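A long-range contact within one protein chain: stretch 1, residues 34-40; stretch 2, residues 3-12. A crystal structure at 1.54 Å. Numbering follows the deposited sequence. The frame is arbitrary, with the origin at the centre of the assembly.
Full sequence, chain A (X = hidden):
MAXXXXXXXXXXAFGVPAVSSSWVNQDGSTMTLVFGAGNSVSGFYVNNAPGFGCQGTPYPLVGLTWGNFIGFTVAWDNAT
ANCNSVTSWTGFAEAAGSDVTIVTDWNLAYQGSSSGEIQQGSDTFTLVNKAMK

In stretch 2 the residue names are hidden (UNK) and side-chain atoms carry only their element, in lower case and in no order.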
# COMPACT_ATOMS: atom_id res chain seq x y z
N VAL A 34 -13.26 4.12 1.54
CA VAL A 34 -14.38 3.21 1.77
C VAL A 34 -13.85 1.95 2.43
O VAL A 34 -13.02 1.23 1.86
CB VAL A 34 -15.13 2.86 0.46
CG1 VAL A 34 -16.44 2.17 0.79
CG2 VAL A 34 -15.40 4.11 -0.36
N PHE A 35 -14.27 1.72 3.67
CA PHE A 35 -13.95 0.48 4.36
C PHE A 35 -14.88 -0.67 3.93
O PHE A 35 -16.10 -0.49 3.79
CB PHE A 35 -14.00 0.70 5.87
CG PHE A 35 -12.96 1.65 6.32
CD1 PHE A 35 -11.65 1.22 6.50
CD2 PHE A 35 -13.24 2.99 6.45
CE1 PHE A 35 -10.66 2.10 6.87
CE2 PHE A 35 -12.24 3.87 6.83
CZ PHE A 35 -10.96 3.43 7.03
N GLY A 36 -14.28 -1.83 3.70
CA GLY A 36 -15.03 -3.02 3.32
C GLY A 36 -14.69 -4.25 4.16
O GLY A 36 -14.16 -4.14 5.25
N ALA A 37 -15.00 -5.42 3.62
CA ALA A 37 -14.78 -6.68 4.29
C ALA A 37 -13.32 -7.09 4.13
O ALA A 37 -12.60 -6.55 3.30
CB ALA A 37 -15.67 -7.74 3.70
N GLY A 38 -12.87 -8.04 4.95
CA GLY A 38 -11.51 -8.48 4.90
C GLY A 38 -10.51 -7.37 5.16
O GLY A 38 -9.47 -7.34 4.53
N ASN A 39 -10.80 -6.44 6.08
CA ASN A 39 -9.87 -5.32 6.36
C ASN A 39 -9.62 -4.39 5.14
O ASN A 39 -8.65 -3.60 5.13
CB ASN A 39 -8.52 -5.83 6.94
CG ASN A 39 -8.69 -6.75 8.15
OD1 ASN A 39 -7.90 -7.69 8.40
ND2 ASN A 39 -9.72 -6.51 8.90
N SER A 40 -10.47 -4.49 4.12
CA SER A 40 -10.21 -3.78 2.90
C SER A 40 -10.44 -2.28 3.00
O SER A 40 -11.24 -1.78 3.80
CB SER A 40 -10.99 -4.39 1.72
OG SER A 40 -12.39 -4.18 1.83
N UNK A 3 -15.68 -14.14 12.46
CA UNK A 3 -15.14 -12.88 13.06
C UNK A 3 -14.60 -11.87 12.05
O UNK A 3 -13.84 -10.99 12.45
o UNK A 3 -13.79 -15.75 12.73
n UNK A 3 -12.26 -16.14 14.35
c UNK A 3 -13.34 -15.53 13.86
c UNK A 3 -14.00 -14.50 14.75
c UNK A 3 -14.03 -13.14 14.09
N UNK A 4 -14.94 -11.97 10.75
CA UNK A 4 -14.54 -10.88 9.87
C UNK A 4 -15.15 -9.56 10.37
O UNK A 4 -16.35 -9.49 10.65
c UNK A 4 -14.97 -11.07 8.41
o UNK A 4 -14.72 -9.74 6.41
o UNK A 4 -13.02 -9.83 7.79
c UNK A 4 -14.19 -10.15 7.47
N UNK A 5 -14.30 -8.54 10.48
CA UNK A 5 -14.75 -7.20 10.85
C UNK A 5 -15.72 -6.67 9.80
O UNK A 5 -15.41 -6.70 8.61
c UNK A 5 -13.56 -6.25 10.97
c UNK A 5 -11.88 -4.68 13.83
s UNK A 5 -13.40 -5.62 13.63
c UNK A 5 -13.79 -5.13 11.95
N UNK A 6 -16.90 -6.20 10.23
CA UNK A 6 -17.82 -5.55 9.32
C UNK A 6 -17.24 -4.23 8.78
O UNK A 6 -16.39 -3.61 9.40
o UNK A 6 -19.15 -4.02 10.70
c UNK A 6 -19.16 -5.26 10.00
N UNK A 7 -17.69 -3.80 7.59
CA UNK A 7 -17.23 -2.51 7.09
C UNK A 7 -17.41 -1.38 8.13
O UNK A 7 -16.47 -0.60 8.35
c UNK A 7 -18.52 -4.52 6.61
c UNK A 7 -18.36 -3.70 5.36
c UNK A 7 -18.09 -2.30 5.85
N UNK A 8 -18.56 -1.34 8.80
CA UNK A 8 -18.81 -0.29 9.80
C UNK A 8 -17.89 -0.43 11.04
O UNK A 8 -17.36 0.55 11.53
c UNK A 8 -21.89 0.83 11.84
c UNK A 8 -20.55 0.14 11.64
n UNK A 8 -22.19 3.79 9.70
n UNK A 8 -23.22 1.73 9.48
c UNK A 8 -20.29 -0.25 10.18
n UNK A 8 -21.80 2.16 11.26
c UNK A 8 -22.40 2.55 10.14
N UNK A 9 -17.67 -1.65 11.50
CA UNK A 9 -16.75 -1.90 12.60
C UNK A 9 -15.32 -1.49 12.22
O UNK A 9 -14.60 -0.94 13.03
c UNK A 9 -18.15 -5.28 13.94
c UNK A 9 -18.04 -3.77 13.79
o UNK A 9 -17.66 -6.06 13.10
c UNK A 9 -16.79 -3.37 13.01
n UNK A 9 -18.80 -5.72 15.01
N UNK A 10 -14.91 -1.77 10.98
CA UNK A 10 -13.59 -1.36 10.54
C UNK A 10 -13.41 0.20 10.49
O UNK A 10 -12.34 0.75 10.86
c UNK A 10 -13.28 -2.03 9.19
o UNK A 10 -12.03 -1.64 8.75
N UNK A 11 -14.45 0.90 10.05
CA UNK A 11 -14.44 2.34 10.00
C UNK A 11 -14.40 2.92 11.39
O UNK A 11 -13.69 3.88 11.63
c UNK A 11 -15.67 2.86 9.27
N UNK A 12 -15.16 2.34 12.31
CA UNK A 12 -15.21 2.89 13.68
C UNK A 12 -13.87 2.65 14.40
O UNK A 12 -13.40 3.53 15.11
o UNK A 12 -20.04 2.23 14.18
o UNK A 12 -18.66 1.60 15.78
c UNK A 12 -18.90 2.18 14.71
c UNK A 12 -17.73 2.85 14.00
c UNK A 12 -16.37 2.32 14.47
O HOH W 1 -13.20 -5.60 7.47
O HOH W 2 -12.04 -2.50 6.29

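Position 3 carries three side-chain carbons in a row, the third bearing one oxygen and one nitrogen; this chain reaches no atom of stretch 1 and is Gln-3. At position 4, two carbons end in two oxygens, a short carboxylate. One of these oxygens lies 2.9 Å from Gly-38 N, and the residue is Asp-4. The bond Gly-38 N to Asp-4 OD2 is nearly straight (160°), and the same OD2 lies 3.5 Å from Ala-37 CB.

Position 5 has two carbons, a sulfur and a terminal carbon in an unbranched chain. Its CB stays 4.4 Å from Asn-39 ND2, while its end leads away from stretch 1; this is Met-5. Position 6 holds one carbon and one oxygen, and its CA-to-CB bond points away from stretch 1. That oxygen is 2.9 Å from the backbone N of position 9, and the residue is Ser-6, whose hydroxyl caps the helix that follows.

At position 7 three carbons close a ring onto the backbone nitrogen; CB lies 3.4 Å from Phe-35 O and another ring carbon 3.9 Å from Gly-36 C. This is Pro-7. Position 8 extends three carbons, a nitrogen and a carbon bearing two more nitrogens, a guanidinium; CA-to-CB points away from stretch 1 and the side chain makes no contact there: Arg-8. Position 9, three carbons with an oxygen and a nitrogen on the last, is Gln-9. It makes no contact across the interface, but Ser-6 N donates to Gln-9 OE1 at 3.0 Å, reciprocating the cap.

Position 10 has one carbon and one oxygen, the latter 3.7 Å from Phe-35 CD1. This is Ser-10, and its OG donates to water 2 at 2.6 Å. A single carbon at position 11, 3.7 Å from Phe-35 CD2, marks Ala-11, whose CA sits 4.2 Å from the Phe-35 ring centroid, over the face. Position 12 has three carbons ending in two oxygens, and its CA-to-CB bond points away from stretch 1: Glu-12, with OE2 3.4 Å from Arg-8 NE in a salt bridge.

The contact thus combines a polar anchor with an apolar seat. Asp-4 holds the type I' turn through Gly-38, whose positive phi suits glycine. Farther along, Phe-35 packs against the helix, with Ser-10 O and Ala-11 CA over one face of its ring. Two waters bridge the stretches: water 1 donates to Met-5 O (2.7 Å) and Gly-36 O (2.8 Å) and accepts from Asn-39 N (2.9 Å), whereas water 2 accepts from Ser-10 OG and donates to Gly-36 O (2.9 Å from the water) and Ser-40 O (2.7 Å from the water).

Stretch 2 3-12: QDMSPRQSAE
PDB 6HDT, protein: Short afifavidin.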